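PDB 4NQ0: HAT1-interacting factor 1 from Saccharomyces cerevisiae, which acts as a nuclear chaperone for histones H3 and H4 in the HAT-B histone acetyltransferase complex and takes part in chromatin assembly and telomere silencing. Local coordinates for residues A[180-185]-A[259-264]; A[230-235]-A[267-272]; A[282-287]-A[327-332]. All coordinates share one frame; numbering follows the deposited sequence.

Contact 1: residues A[180-185]-A[259-264]; sequences DDEIED and YLKALG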
ATOM      1  N   ASP A 180     -14.184  -2.076  -6.337  1.00 52.33           N
ATOM      2  CA  ASP A 180     -12.821  -2.572  -6.270  1.00 50.08           C
ATOM      3  C   ASP A 180     -12.886  -4.079  -5.989  1.00 49.74           C
ATOM      4  O   ASP A 180     -13.180  -4.497  -4.863  1.00 48.92           O
ATOM      5  CB  ASP A 180     -12.070  -1.827  -5.154  1.00 48.98           C
ATOM      6  CG  ASP A 180     -10.613  -2.248  -5.026  1.00 46.84           C
ATOM      7  OD1 ASP A 180     -10.218  -3.282  -5.598  1.00 44.33           O
ATOM      8  OD2 ASP A 180      -9.850  -1.541  -4.341  1.00 44.47           O
ATOM      9  N   ASP A 181     -12.594  -4.886  -7.012  1.00 49.53           N
ATOM     10  CA  ASP A 181     -12.756  -6.351  -6.933  1.00 49.93           C
ATOM     11  C   ASP A 181     -11.759  -7.029  -5.991  1.00 48.74           C
ATOM     12  O   ASP A 181     -11.955  -8.179  -5.591  1.00 49.12           O
ATOM     13  CB  ASP A 181     -12.668  -6.993  -8.335  1.00 50.62           C
ATOM     14  CG  ASP A 181     -14.037  -7.418  -8.890  1.00 53.26           C
ATOM     15  OD1 ASP A 181     -15.076  -6.809  -8.527  1.00 54.86           O
ATOM     16  OD2 ASP A 181     -14.068  -8.379  -9.699  1.00 55.53           O
ATOM     17  N   GLU A 182     -10.699  -6.315  -5.632  1.00 47.09           N
ATOM     18  CA  GLU A 182      -9.654  -6.854  -4.774  1.00 45.90           C
ATOM     19  C   GLU A 182     -10.011  -6.766  -3.285  1.00 44.89           C
ATOM     20  O   GLU A 182      -9.343  -7.368  -2.440  1.00 45.12           O
ATOM     21  CB  GLU A 182      -8.352  -6.114  -5.076  1.00 45.52           C
ATOM     22  CG  GLU A 182      -7.129  -6.580  -4.312  1.00 46.01           C
ATOM     23  CD  GLU A 182      -5.840  -6.019  -4.899  1.00 46.47           C
ATOM     24  OE1 GLU A 182      -5.907  -5.231  -5.870  1.00 46.15           O
ATOM     25  OE2 GLU A 182      -4.757  -6.362  -4.382  1.00 48.20           O
ATOM     26  N   ILE A 183     -11.057  -6.023  -2.945  1.00 43.67           N
ATOM     27  CA  ILE A 183     -11.488  -5.969  -1.558  1.00 42.80           C
ATOM     28  C   ILE A 183     -12.384  -7.173  -1.268  1.00 42.74           C
ATOM     29  O   ILE A 183     -13.489  -7.267  -1.794  1.00 42.79           O
ATOM     30  CB  ILE A 183     -12.219  -4.662  -1.241  1.00 43.04           C
ATOM     31  CG1 ILE A 183     -11.262  -3.481  -1.446  1.00 42.46           C
ATOM     32  CG2 ILE A 183     -12.748  -4.687   0.182  1.00 41.92           C
ATOM     33  CD1 ILE A 183     -11.858  -2.144  -1.102  1.00 41.76           C
ATOM     34  N   GLU A 184     -11.897  -8.088  -0.435  1.00 41.84           N
ATOM     35  CA  GLU A 184     -12.631  -9.317  -0.135  1.00 42.08           C
ATOM     36  C   GLU A 184     -13.770  -9.041   0.830  1.00 42.31           C
ATOM     37  O   GLU A 184     -13.743  -8.053   1.568  1.00 42.03           O
ATOM     38  CB  GLU A 184     -11.716 -10.360   0.500  1.00 41.85           C
ATOM     39  CG  GLU A 184     -10.504 -10.772  -0.317  1.00 41.66           C
ATOM     40  CD  GLU A 184      -9.599 -11.717   0.464  1.00 42.92           C
ATOM     41  OE1 GLU A 184     -10.137 -12.578   1.197  1.00 43.35           O
ATOM     42  OE2 GLU A 184      -8.356 -11.595   0.359  1.00 41.48           O
ATOM     43  N   ASP A 185     -14.756  -9.932   0.829  1.00 42.84           N
ATOM     44  CA  ASP A 185     -15.828  -9.911   1.813  1.00 43.23           C
ATOM     45  C   ASP A 185     -15.264 -10.228   3.183  1.00 42.29           C
ATOM     46  O   ASP A 185     -14.380 -11.074   3.326  1.00 41.51           O
ATOM     47  CB  ASP A 185     -16.906 -10.950   1.474  1.00 44.52           C
ATOM     48  CG  ASP A 185     -18.198 -10.734   2.254  1.00 46.51           C
ATOM     49  OD1 ASP A 185     -19.193 -10.328   1.624  1.00 51.25           O
ATOM     50  OD2 ASP A 185     -18.234 -10.960   3.483  1.00 48.37           O
ATOM     51  N   TYR A 259       0.635   0.167  -6.796  1.00 23.98           N
ATOM     52  CA  TYR A 259       0.936   1.613  -6.795  1.00 23.89           C
ATOM     53  C   TYR A 259      -0.085   2.414  -7.625  1.00 24.07           C
ATOM     54  O   TYR A 259      -0.522   3.506  -7.232  1.00 23.57           O
ATOM     55  CB  TYR A 259       2.335   1.877  -7.333  1.00 24.09           C
ATOM     56  CG  TYR A 259       3.492   1.415  -6.463  1.00 23.91           C
ATOM     57  CD1 TYR A 259       3.439   1.480  -5.071  1.00 23.73           C
ATOM     58  CD2 TYR A 259       4.667   0.964  -7.046  1.00 24.99           C
ATOM     59  CE1 TYR A 259       4.517   1.064  -4.282  1.00 24.59           C
ATOM     60  CE2 TYR A 259       5.749   0.566  -6.277  1.00 24.27           C
ATOM     61  CZ  TYR A 259       5.675   0.620  -4.896  1.00 25.20           C
ATOM     62  OH  TYR A 259       6.751   0.228  -4.139  1.00 26.27           O
ATOM     63  N   LEU A 260      -0.460   1.868  -8.778  1.00 24.50           N
ATOM     64  CA  LEU A 260      -1.504   2.468  -9.603  1.00 24.38           C
ATOM     65  C   LEU A 260      -2.874   2.463  -8.942  1.00 25.06           C
ATOM     66  O   LEU A 260      -3.659   3.385  -9.168  1.00 25.16           O
ATOM     67  CB  LEU A 260      -1.615   1.760 -10.950  1.00 24.20           C
ATOM     68  CG  LEU A 260      -0.450   1.987 -11.929  1.00 23.50           C
ATOM     69  CD1 LEU A 260      -0.572   0.988 -13.055  1.00 22.40           C
ATOM     70  CD2 LEU A 260      -0.421   3.406 -12.465  1.00 21.69           C
ATOM     71  N   LYS A 261      -3.181   1.415  -8.185  1.00 24.88           N
ATOM     72  CA  LYS A 261      -4.426   1.369  -7.415  1.00 26.51           C
ATOM     73  C   LYS A 261      -4.410   2.428  -6.318  1.00 26.20           C
ATOM     74  O   LYS A 261      -5.412   3.096  -6.092  1.00 26.85           O
ATOM     75  CB  LYS A 261      -4.651  -0.016  -6.782  1.00 26.82           C
ATOM     76  CG  LYS A 261      -4.994  -1.111  -7.777  1.00 28.91           C
ATOM     77  CD  LYS A 261      -6.492  -1.383  -7.911  1.00 32.51           C
ATOM     78  CE  LYS A 261      -7.062  -2.009  -6.651  1.00 33.64           C
ATOM     79  NZ  LYS A 261      -7.887  -3.226  -6.880  1.00 34.97           N
ATOM     80  N   ALA A 262      -3.270   2.584  -5.650  1.00 25.76           N
ATOM     81  CA  ALA A 262      -3.135   3.577  -4.591  1.00 26.65           C
ATOM     82  C   ALA A 262      -3.360   4.964  -5.178  1.00 27.12           C
ATOM     83  O   ALA A 262      -4.125   5.759  -4.649  1.00 27.75           O
ATOM     84  CB  ALA A 262      -1.752   3.496  -3.936  1.00 26.15           C
ATOM     85  N   LEU A 263      -2.708   5.218  -6.303  1.00 27.25           N
ATOM     86  CA  LEU A 263      -2.826   6.480  -7.008  1.00 28.09           C
ATOM     87  C   LEU A 263      -4.290   6.781  -7.339  1.00 28.44           C
ATOM     88  O   LEU A 263      -4.761   7.882  -7.105  1.00 29.40           O
ATOM     89  CB  LEU A 263      -1.946   6.438  -8.261  1.00 27.66           C
ATOM     90  CG  LEU A 263      -1.701   7.701  -9.082  1.00 29.71           C
ATOM     91  CD1 LEU A 263      -0.908   8.768  -8.323  1.00 29.61           C
ATOM     92  CD2 LEU A 263      -0.959   7.303 -10.370  1.00 29.41           C
ATOM     93  N   GLY A 264      -5.020   5.801  -7.855  1.00 29.03           N
ATOM     94  CA  GLY A 264      -6.457   5.970  -8.092  1.00 29.77           C
ATOM     95  C   GLY A 264      -7.249   6.358  -6.846  1.00 30.58           C
ATOM     96  O   GLY A 264      -8.174   7.165  -6.919  1.00 31.88           O
TER

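Contact 2: residues A[230-235]-A[267-272]; sequences NSRLRI and KTLKPA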
ATOM      1  N   ASN A 230     -11.456   9.191   4.903  1.00 43.64           N
ATOM      2  CA  ASN A 230     -10.470   8.510   5.735  1.00 42.62           C
ATOM      3  C   ASN A 230     -10.196   7.084   5.253  1.00 40.92           C
ATOM      4  O   ASN A 230      -9.040   6.669   5.174  1.00 40.11           O
ATOM      5  CB  ASN A 230     -10.937   8.477   7.195  1.00 43.24           C
ATOM      6  CG  ASN A 230      -9.899   7.878   8.132  1.00 43.29           C
ATOM      7  OD1 ASN A 230     -10.076   6.771   8.651  1.00 45.51           O
ATOM      8  ND2 ASN A 230      -8.805   8.597   8.340  1.00 43.19           N
ATOM      9  N   SER A 231     -11.261   6.345   4.939  1.00 40.15           N
ATOM     10  CA  SER A 231     -11.144   4.953   4.473  1.00 38.98           C
ATOM     11  C   SER A 231     -10.387   4.866   3.141  1.00 37.59           C
ATOM     12  O   SER A 231      -9.422   4.113   3.007  1.00 36.39           O
ATOM     13  CB  SER A 231     -12.527   4.314   4.324  1.00 39.49           C
ATOM     14  OG  SER A 231     -13.044   3.894   5.583  1.00 40.75           O
ATOM     15  N   ARG A 232     -10.821   5.662   2.174  1.00 37.22           N
ATOM     16  CA  ARG A 232     -10.163   5.721   0.864  1.00 36.61           C
ATOM     17  C   ARG A 232      -8.696   6.150   0.937  1.00 35.39           C
ATOM     18  O   ARG A 232      -7.856   5.621   0.207  1.00 35.05           O
ATOM     19  CB  ARG A 232     -10.962   6.624  -0.068  1.00 37.21           C
ATOM     20  CG  ARG A 232     -12.167   5.902  -0.671  1.00 38.69           C
ATOM     21  CD  ARG A 232     -13.379   6.807  -0.775  1.00 42.16           C
ATOM     22  NE  ARG A 232     -13.016   8.089  -1.355  1.00 44.96           N
ATOM     23  CZ  ARG A 232     -13.542   9.263  -1.024  1.00 46.78           C
ATOM     24  NH1 ARG A 232     -14.483   9.371  -0.097  1.00 47.60           N
ATOM     25  NH2 ARG A 232     -13.103  10.351  -1.635  1.00 48.61           N
ATOM     26  N   LEU A 233      -8.385   7.087   1.827  1.00 35.06           N
ATOM     27  CA  LEU A 233      -6.998   7.488   2.090  1.00 34.04           C
ATOM     28  C   LEU A 233      -6.196   6.300   2.605  1.00 32.89           C
ATOM     29  O   LEU A 233      -5.120   6.005   2.099  1.00 32.69           O
ATOM     30  CB  LEU A 233      -6.940   8.624   3.125  1.00 34.34           C
ATOM     31  CG  LEU A 233      -5.555   8.989   3.687  1.00 34.41           C
ATOM     32  CD1 LEU A 233      -4.645   9.517   2.595  1.00 33.09           C
ATOM     33  CD2 LEU A 233      -5.657  10.008   4.833  1.00 34.79           C
ATOM     34  N   ARG A 234      -6.736   5.628   3.616  1.00 32.51           N
ATOM     35  CA  ARG A 234      -6.059   4.513   4.259  1.00 31.81           C
ATOM     36  C   ARG A 234      -5.913   3.321   3.334  1.00 30.10           C
ATOM     37  O   ARG A 234      -4.913   2.606   3.389  1.00 29.31           O
ATOM     38  CB  ARG A 234      -6.792   4.112   5.545  1.00 32.39           C
ATOM     39  CG  ARG A 234      -6.665   5.163   6.646  1.00 34.89           C
ATOM     40  CD  ARG A 234      -6.546   4.533   8.020  1.00 38.01           C
ATOM     41  NE  ARG A 234      -7.844   4.359   8.648  1.00 40.84           N
ATOM     42  CZ  ARG A 234      -8.085   3.586   9.705  1.00 42.37           C
ATOM     43  NH1 ARG A 234      -7.121   2.872  10.279  1.00 42.33           N
ATOM     44  NH2 ARG A 234      -9.322   3.521  10.183  1.00 44.51           N
ATOM     45  N   ILE A 235      -6.908   3.112   2.488  1.00 29.50           N
ATOM     46  CA  ILE A 235      -6.830   2.070   1.471  1.00 28.87           C
ATOM     47  C   ILE A 235      -5.675   2.352   0.515  1.00 28.25           C
ATOM     48  O   ILE A 235      -4.892   1.455   0.209  1.00 27.55           O
ATOM     49  CB  ILE A 235      -8.175   1.896   0.716  1.00 29.29           C
ATOM     50  CG1 ILE A 235      -9.193   1.203   1.626  1.00 29.10           C
ATOM     51  CG2 ILE A 235      -7.990   1.061  -0.552  1.00 28.68           C
ATOM     52  CD1 ILE A 235     -10.614   1.246   1.122  1.00 29.44           C
ATOM     53  N   LYS A 267      -6.636   9.971  -5.781  1.00 35.00           N
ATOM     54  CA  LYS A 267      -7.327  10.882  -6.701  1.00 36.14           C
ATOM     55  C   LYS A 267      -8.826  11.052  -6.450  1.00 36.82           C
ATOM     56  O   LYS A 267      -9.444  11.940  -7.030  1.00 37.75           O
ATOM     57  CB  LYS A 267      -7.081  10.451  -8.140  1.00 36.18           C
ATOM     58  CG  LYS A 267      -5.712  10.880  -8.647  1.00 38.20           C
ATOM     59  CD  LYS A 267      -5.420  10.226  -9.986  1.00 40.74           C
ATOM     60  CE  LYS A 267      -4.448  11.040 -10.824  1.00 42.01           C
ATOM     61  NZ  LYS A 267      -4.013  10.260 -12.039  1.00 43.49           N
ATOM     62  N   THR A 268      -9.411  10.230  -5.586  1.00 36.84           N
ATOM     63  CA  THR A 268     -10.798  10.446  -5.157  1.00 38.11           C
ATOM     64  C   THR A 268     -10.863  11.419  -3.983  1.00 39.06           C
ATOM     65  O   THR A 268     -11.948  11.797  -3.539  1.00 39.48           O
ATOM     66  CB  THR A 268     -11.469   9.139  -4.707  1.00 37.61           C
ATOM     67  OG1 THR A 268     -10.872   8.697  -3.481  1.00 37.66           O
ATOM     68  CG2 THR A 268     -11.345   8.050  -5.792  1.00 37.48           C
ATOM     69  N   LEU A 269      -9.698  11.784  -3.452  1.00 39.48           N
ATOM     70  CA  LEU A 269      -9.618  12.586  -2.236  1.00 40.53           C
ATOM     71  C   LEU A 269      -9.774  14.058  -2.564  1.00 42.29           C
ATOM     72  O   LEU A 269      -9.290  14.527  -3.599  1.00 41.97           O
ATOM     73  CB  LEU A 269      -8.273  12.366  -1.530  1.00 39.72           C
ATOM     74  CG  LEU A 269      -8.135  11.360  -0.383  1.00 39.26           C
ATOM     75  CD1 LEU A 269      -9.263  10.330  -0.312  1.00 37.95           C
ATOM     76  CD2 LEU A 269      -6.778  10.673  -0.486  1.00 36.15           C
ATOM     77  N   LYS A 270     -10.444  14.776  -1.666  1.00 44.34           N
ATOM     78  CA  LYS A 270     -10.526  16.229  -1.729  1.00 46.47           C
ATOM     79  C   LYS A 270      -9.124  16.820  -1.782  1.00 46.92           C
ATOM     80  O   LYS A 270      -8.296  16.506  -0.922  1.00 46.16           O
ATOM     81  CB  LYS A 270     -11.294  16.805  -0.530  1.00 47.55           C
ATOM     82  CG  LYS A 270     -12.701  17.257  -0.884  1.00 49.66           C
ATOM     83  CD  LYS A 270     -13.692  17.072   0.265  1.00 50.92           C
ATOM     84  CE  LYS A 270     -15.124  17.217  -0.233  1.00 52.04           C
ATOM     85  N   PRO A 271      -8.863  17.679  -2.790  1.00 48.11           N
ATOM     86  CA  PRO A 271      -7.534  18.250  -3.017  1.00 48.29           C
ATOM     87  C   PRO A 271      -6.950  18.889  -1.767  1.00 49.20           C
ATOM     88  O   PRO A 271      -7.672  19.534  -1.009  1.00 50.50           O
ATOM     89  CB  PRO A 271      -7.780  19.313  -4.094  1.00 48.97           C
ATOM     90  CG  PRO A 271      -9.030  18.885  -4.781  1.00 49.03           C
ATOM     91  CD  PRO A 271      -9.863  18.244  -3.719  1.00 49.14           C
ATOM     92  N   ALA A 272      -5.656  18.677  -1.551  1.00 49.03           N
ATOM     93  CA  ALA A 272      -4.941  19.251  -0.417  1.00 49.70           C
ATOM     94  C   ALA A 272      -3.445  19.032  -0.594  1.00 49.28           C
ATOM     95  O   ALA A 272      -3.015  18.278  -1.471  1.00 48.55           O
ATOM     96  CB  ALA A 272      -5.420  18.636   0.892  1.00 49.62           C
TER

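Contact 3: residues A[282-287]-A[327-332]; sequences AEFLVC and QARLAQ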
ATOM      1  N   ALA A 282       3.209   8.273  -5.255  1.00 31.18           N
ATOM      2  CA  ALA A 282       2.702   7.094  -5.970  1.00 30.29           C
ATOM      3  C   ALA A 282       3.122   7.076  -7.456  1.00 29.83           C
ATOM      4  O   ALA A 282       3.506   6.028  -7.995  1.00 28.89           O
ATOM      5  CB  ALA A 282       1.189   7.024  -5.850  1.00 29.70           C
ATOM      6  N   GLU A 283       3.062   8.238  -8.107  1.00 30.19           N
ATOM      7  CA  GLU A 283       3.550   8.362  -9.483  1.00 30.33           C
ATOM      8  C   GLU A 283       5.009   7.976  -9.586  1.00 30.12           C
ATOM      9  O   GLU A 283       5.392   7.268 -10.509  1.00 30.25           O
ATOM     10  CB  GLU A 283       3.384   9.776 -10.020  1.00 30.95           C
ATOM     11  CG  GLU A 283       1.942  10.241 -10.157  1.00 32.51           C
ATOM     12  CD  GLU A 283       1.273   9.815 -11.455  1.00 34.92           C
ATOM     13  OE1 GLU A 283       1.818   8.929 -12.162  1.00 34.80           O
ATOM     14  OE2 GLU A 283       0.185  10.382 -11.750  1.00 36.03           O
ATOM     15  N   PHE A 284       5.832   8.422  -8.639  1.00 30.46           N
ATOM     16  CA  PHE A 284       7.265   8.087  -8.687  1.00 30.18           C
ATOM     17  C   PHE A 284       7.503   6.601  -8.436  1.00 30.03           C
ATOM     18  O   PHE A 284       8.355   5.975  -9.097  1.00 30.02           O
ATOM     19  CB  PHE A 284       8.071   8.923  -7.689  1.00 30.97           C
ATOM     20  CG  PHE A 284       9.494   8.458  -7.529  1.00 30.40           C
ATOM     21  CD1 PHE A 284      10.438   8.722  -8.507  1.00 30.78           C
ATOM     22  CD2 PHE A 284       9.877   7.738  -6.412  1.00 30.89           C
ATOM     23  CE1 PHE A 284      11.746   8.269  -8.379  1.00 31.92           C
ATOM     24  CE2 PHE A 284      11.186   7.289  -6.263  1.00 32.04           C
ATOM     25  CZ  PHE A 284      12.121   7.555  -7.253  1.00 32.94           C
ATOM     26  N   LEU A 285       6.779   6.031  -7.474  1.00 29.59           N
ATOM     27  CA  LEU A 285       6.961   4.608  -7.151  1.00 29.31           C
ATOM     28  C   LEU A 285       6.598   3.711  -8.335  1.00 28.48           C
ATOM     29  O   LEU A 285       7.264   2.713  -8.583  1.00 29.20           O
ATOM     30  CB  LEU A 285       6.165   4.225  -5.895  1.00 29.05           C
ATOM     31  CG  LEU A 285       6.659   4.824  -4.574  1.00 30.22           C
ATOM     32  CD1 LEU A 285       5.617   4.620  -3.460  1.00 30.89           C
ATOM     33  CD2 LEU A 285       8.011   4.247  -4.150  1.00 29.83           C
ATOM     34  N   VAL A 286       5.555   4.079  -9.064  1.00 28.26           N
ATOM     35  CA  VAL A 286       5.203   3.425 -10.326  1.00 28.26           C
ATOM     36  C   VAL A 286       6.402   3.378 -11.278  1.00 29.45           C
ATOM     37  O   VAL A 286       6.751   2.313 -11.783  1.00 28.93           O
ATOM     38  CB  VAL A 286       4.019   4.133 -11.014  1.00 28.45           C
ATOM     39  CG1 VAL A 286       3.912   3.731 -12.500  1.00 28.25           C
ATOM     40  CG2 VAL A 286       2.709   3.840 -10.262  1.00 26.83           C
ATOM     41  N   CYS A 287       7.040   4.529 -11.491  1.00 30.13           N
ATOM     42  CA  CYS A 287       8.202   4.629 -12.378  1.00 31.61           C
ATOM     43  C   CYS A 287       9.398   3.834 -11.885  1.00 32.54           C
ATOM     44  O   CYS A 287      10.104   3.205 -12.685  1.00 32.86           O
ATOM     45  CB  CYS A 287       8.603   6.097 -12.568  1.00 31.79           C
ATOM     46  SG  CYS A 287       7.309   7.035 -13.399  1.00 33.90           S
ATOM     47  N   GLN A 327      13.465  16.904  -6.193  1.00 41.53           N
ATOM     48  CA  GLN A 327      14.565  17.029  -7.154  1.00 41.81           C
ATOM     49  C   GLN A 327      15.251  15.682  -7.377  1.00 40.38           C
ATOM     50  O   GLN A 327      15.556  15.327  -8.512  1.00 39.85           O
ATOM     51  CB  GLN A 327      15.592  18.079  -6.698  1.00 43.66           C
ATOM     52  CG  GLN A 327      15.266  19.524  -7.136  1.00 46.49           C
ATOM     53  CD  GLN A 327      16.071  20.592  -6.383  1.00 50.19           C
ATOM     54  OE1 GLN A 327      16.926  20.277  -5.545  1.00 53.22           O
ATOM     55  NE2 GLN A 327      15.791  21.860  -6.681  1.00 51.56           N
ATOM     56  N   ALA A 328      15.489  14.941  -6.294  1.00 39.49           N
ATOM     57  CA  ALA A 328      16.059  13.594  -6.376  1.00 38.70           C
ATOM     58  C   ALA A 328      15.170  12.671  -7.224  1.00 37.11           C
ATOM     59  O   ALA A 328      15.653  12.025  -8.149  1.00 36.50           O
ATOM     60  CB  ALA A 328      16.265  13.007  -4.978  1.00 38.73           C
ATOM     61  N   ARG A 329      13.871  12.646  -6.932  1.00 36.29           N
ATOM     62  CA  ARG A 329      12.913  11.839  -7.713  1.00 35.51           C
ATOM     63  C   ARG A 329      12.946  12.179  -9.201  1.00 35.46           C
ATOM     64  O   ARG A 329      12.971  11.292 -10.069  1.00 34.94           O
ATOM     65  CB  ARG A 329      11.491  12.026  -7.188  1.00 34.83           C
ATOM     66  CG  ARG A 329      11.229  11.380  -5.836  1.00 35.69           C
ATOM     67  CD  ARG A 329       9.848  11.766  -5.330  1.00 36.82           C
ATOM     68  NE  ARG A 329       9.512  11.126  -4.060  1.00 37.88           N
ATOM     69  CZ  ARG A 329       8.457  11.439  -3.309  1.00 39.68           C
ATOM     70  NH1 ARG A 329       7.606  12.394  -3.682  1.00 40.78           N
ATOM     71  NH2 ARG A 329       8.246  10.793  -2.170  1.00 40.85           N
ATOM     72  N   LEU A 330      12.959  13.475  -9.484  1.00 35.76           N
ATOM     73  CA  LEU A 330      12.963  13.980 -10.847  1.00 35.78           C
ATOM     74  C   LEU A 330      14.232  13.536 -11.585  1.00 35.78           C
ATOM     75  O   LEU A 330      14.165  13.078 -12.731  1.00 35.33           O
ATOM     76  CB  LEU A 330      12.852  15.503 -10.807  1.00 36.64           C
ATOM     77  CG  LEU A 330      12.488  16.278 -12.068  1.00 38.31           C
ATOM     78  CD1 LEU A 330      11.265  15.686 -12.799  1.00 38.98           C
ATOM     79  CD2 LEU A 330      12.242  17.738 -11.653  1.00 41.70           C
ATOM     80  N   ALA A 331      15.375  13.661 -10.913  1.00 35.76           N
ATOM     81  CA  ALA A 331      16.652  13.176 -11.435  1.00 36.06           C
ATOM     82  C   ALA A 331      16.619  11.678 -11.752  1.00 35.57           C
ATOM     83  O   ALA A 331      17.125  11.249 -12.787  1.00 34.94           O
ATOM     84  CB  ALA A 331      17.773  13.468 -10.441  1.00 36.74           C
ATOM     85  N   GLN A 332      16.023  10.892 -10.860  1.00 35.35           N
ATOM     86  CA  GLN A 332      15.890   9.453 -11.079  1.00 35.51           C
ATOM     87  C   GLN A 332      15.002   9.139 -12.284  1.00 34.48           C
ATOM     88  O   GLN A 332      15.299   8.239 -13.068  1.00 34.53           O
ATOM     89  CB  GLN A 332      15.307   8.771  -9.840  1.00 35.40           C
ATOM     90  CG  GLN A 332      15.161   7.265  -9.987  1.00 37.37           C
ATOM     91  CD  GLN A 332      16.508   6.567 -10.113  1.00 39.73           C
ATOM     92  OE1 GLN A 332      16.856   6.032 -11.173  1.00 41.21           O
ATOM     93  NE2 GLN A 332      17.275   6.583  -9.032  1.00 42.11           N
TER

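Contact 1: residues A[180-185]-A[259-264]
K261 meets D180 and E182 in a salt-bridge network that fastens an Asx turn of the loop to helix 252-266, within a TPR-type helical fold. The tight part is small. NZ of K261 lies 2.7 Å from OD1 of D180 and 3.0 Å from OE1 of E182, so one ammonium group joins both acids. D180 and K261 approach from opposite directions, the lysine bending along its length to get there, while E182 runs out extended and is met on the anti side of OE1. The other oxygens are also held: OD2 of D180 bonds to the hydroxyls of Y265 and Y239, and OE2 of E182 to NE2 of H258. D180 is buried, and bonds to both its oxygens should keep the carboxylate from rotating. On the looser side, D181 between the two acids is exposed, its carboxylate directed away from the helix. Residues 180-185 belong to the region 80-199, which is important for binding H3-H4 and H2A-H2B. OD1 of D180 is gripped twice: the backbone N of E182, 3.1 Å from it, and NZ of K261 reach this oxygen from opposite faces of the carboxylate plane.

Contact 2: residues A[230-235]-A[267-272]
R232 and T268 cross at a slant, and the guanidinium turns its edge to the threonine. NE of R232 points at OG1 of T268 across 3.1 Å, with an N-H...O angle of 163° and the oxygen only 2° out of the guanidinium plane, so this bond is nearly straight and lies flat with the group. NH2 of R232 sits 2.7 Å from the backbone O of T268, but the N-H is bent away from the line, and the bond counts as weak; a second weak one runs from NH2 to OG1 at 3.3 Å. The arginine gets its edge into position by bending at chi2 and chi3, while T268 turns OG1 between its backbone N and carbonyl carbon (chi1 69°). That hydroxyl also bonds to the backbone O of Y265. The guanidinium has further partners: E229 forms a salt bridge with NH2, and the backbone O of L227 takes NH1. With several groups around its rim, the guanidinium should have little freedom to rotate.

Beside this polar half lies an apolar one. L233 and L269 cross at about a right angle, CD1 of L233 lying 3.9 Å from CD2 of L269. The other branch of L269, CD1, turns to the arginine, 4.1 Å from NH2 of R232 and oblique to the guanidinium.

The contact brings the beginning of helix 229-248, in the predicted TPR 2 repeat, against the loop between helices 252-266 and 273-290, in the H2A-H2B interaction region. R232 and L233 also touch Y265 and Y266 of helix 252-266, L233 reaches K278 and L269 reaches V275 on helix 273-290, and I235, about one turn on from R232, packs on L214 and L217 of helix 202-218.

Contact 3: residues A[282-287]-A[327-332]
F284 lies against R329, the aromatic ring of one helix under the aliphatic stem of the other's arginine. Helix 273-290 here packs side by side with helix 323-344 in an all-helical, TPR-type chaperone, and both segments fall in the H2A-H2B interaction region (248-332). Along the first segment, A282 turns to the protein interior, touching L263 and I240, while the buried E283 sends its carboxylate to helix 298-316, forming a salt bridge with R304 through OE1 and a hydrogen bond with H307 through OE2.

F284 makes the contact itself. With CG anti to the backbone N (chi1 170°), its ring reaches across to helix 323-344. CG of R329 stands 3.7 Å from the ring centroid and 9° off the normal, a CH-pi contact squarely over one face. CB of R329 lies over the same ring, 3.7 Å from CD1 of F284, and the extended arginine carries its stem onward past the ring to NE, 4.1 Å from CD2 of F284. The guanidinium plane is 20° from that of the ring, though the phenylalanine meets it obliquely; its NH1 has a weak bond to OE1 of Q326, within its own helix. At the ring edge, in its plane, CB of Q332 comes to 3.9 Å from CE1 of F284.

Past the phenylalanine, L285 and V286 go back toward helix 252-266, both packing on Y259, and C287 turns to F305 and A308 of helix 298-316.

The chemistry is therefore that of methylenes on an aromatic ring: alkyl groups of R329 and Q332 cover a face and an edge of F284, and between these two segments the contact should rest on dispersion rather than charge pairing.

In the fold
The three contacts follow the line of helices from the loop before helix 202-218 to the last modelled helix. Contacts 1 and 2 have centres 13 Å apart and touch through I183 and I235, whose CD1 atoms are 4.2 Å from each other; their segments alternate along the chain. Contact 3 lies farther out, its centre about 22 Å from that of contact 1 and 21 Å from that of contact 2. Contacts 1 and 3 are nonetheless joined by the packing of helix 252-266 on helix 273-290, with CD1 of L263 3.7 Å from CB of A282. Residues 180-185 fall in one histone-interaction region; 259-264, 267-272 and both segments of contact 3 fall in the H2A-H2B region.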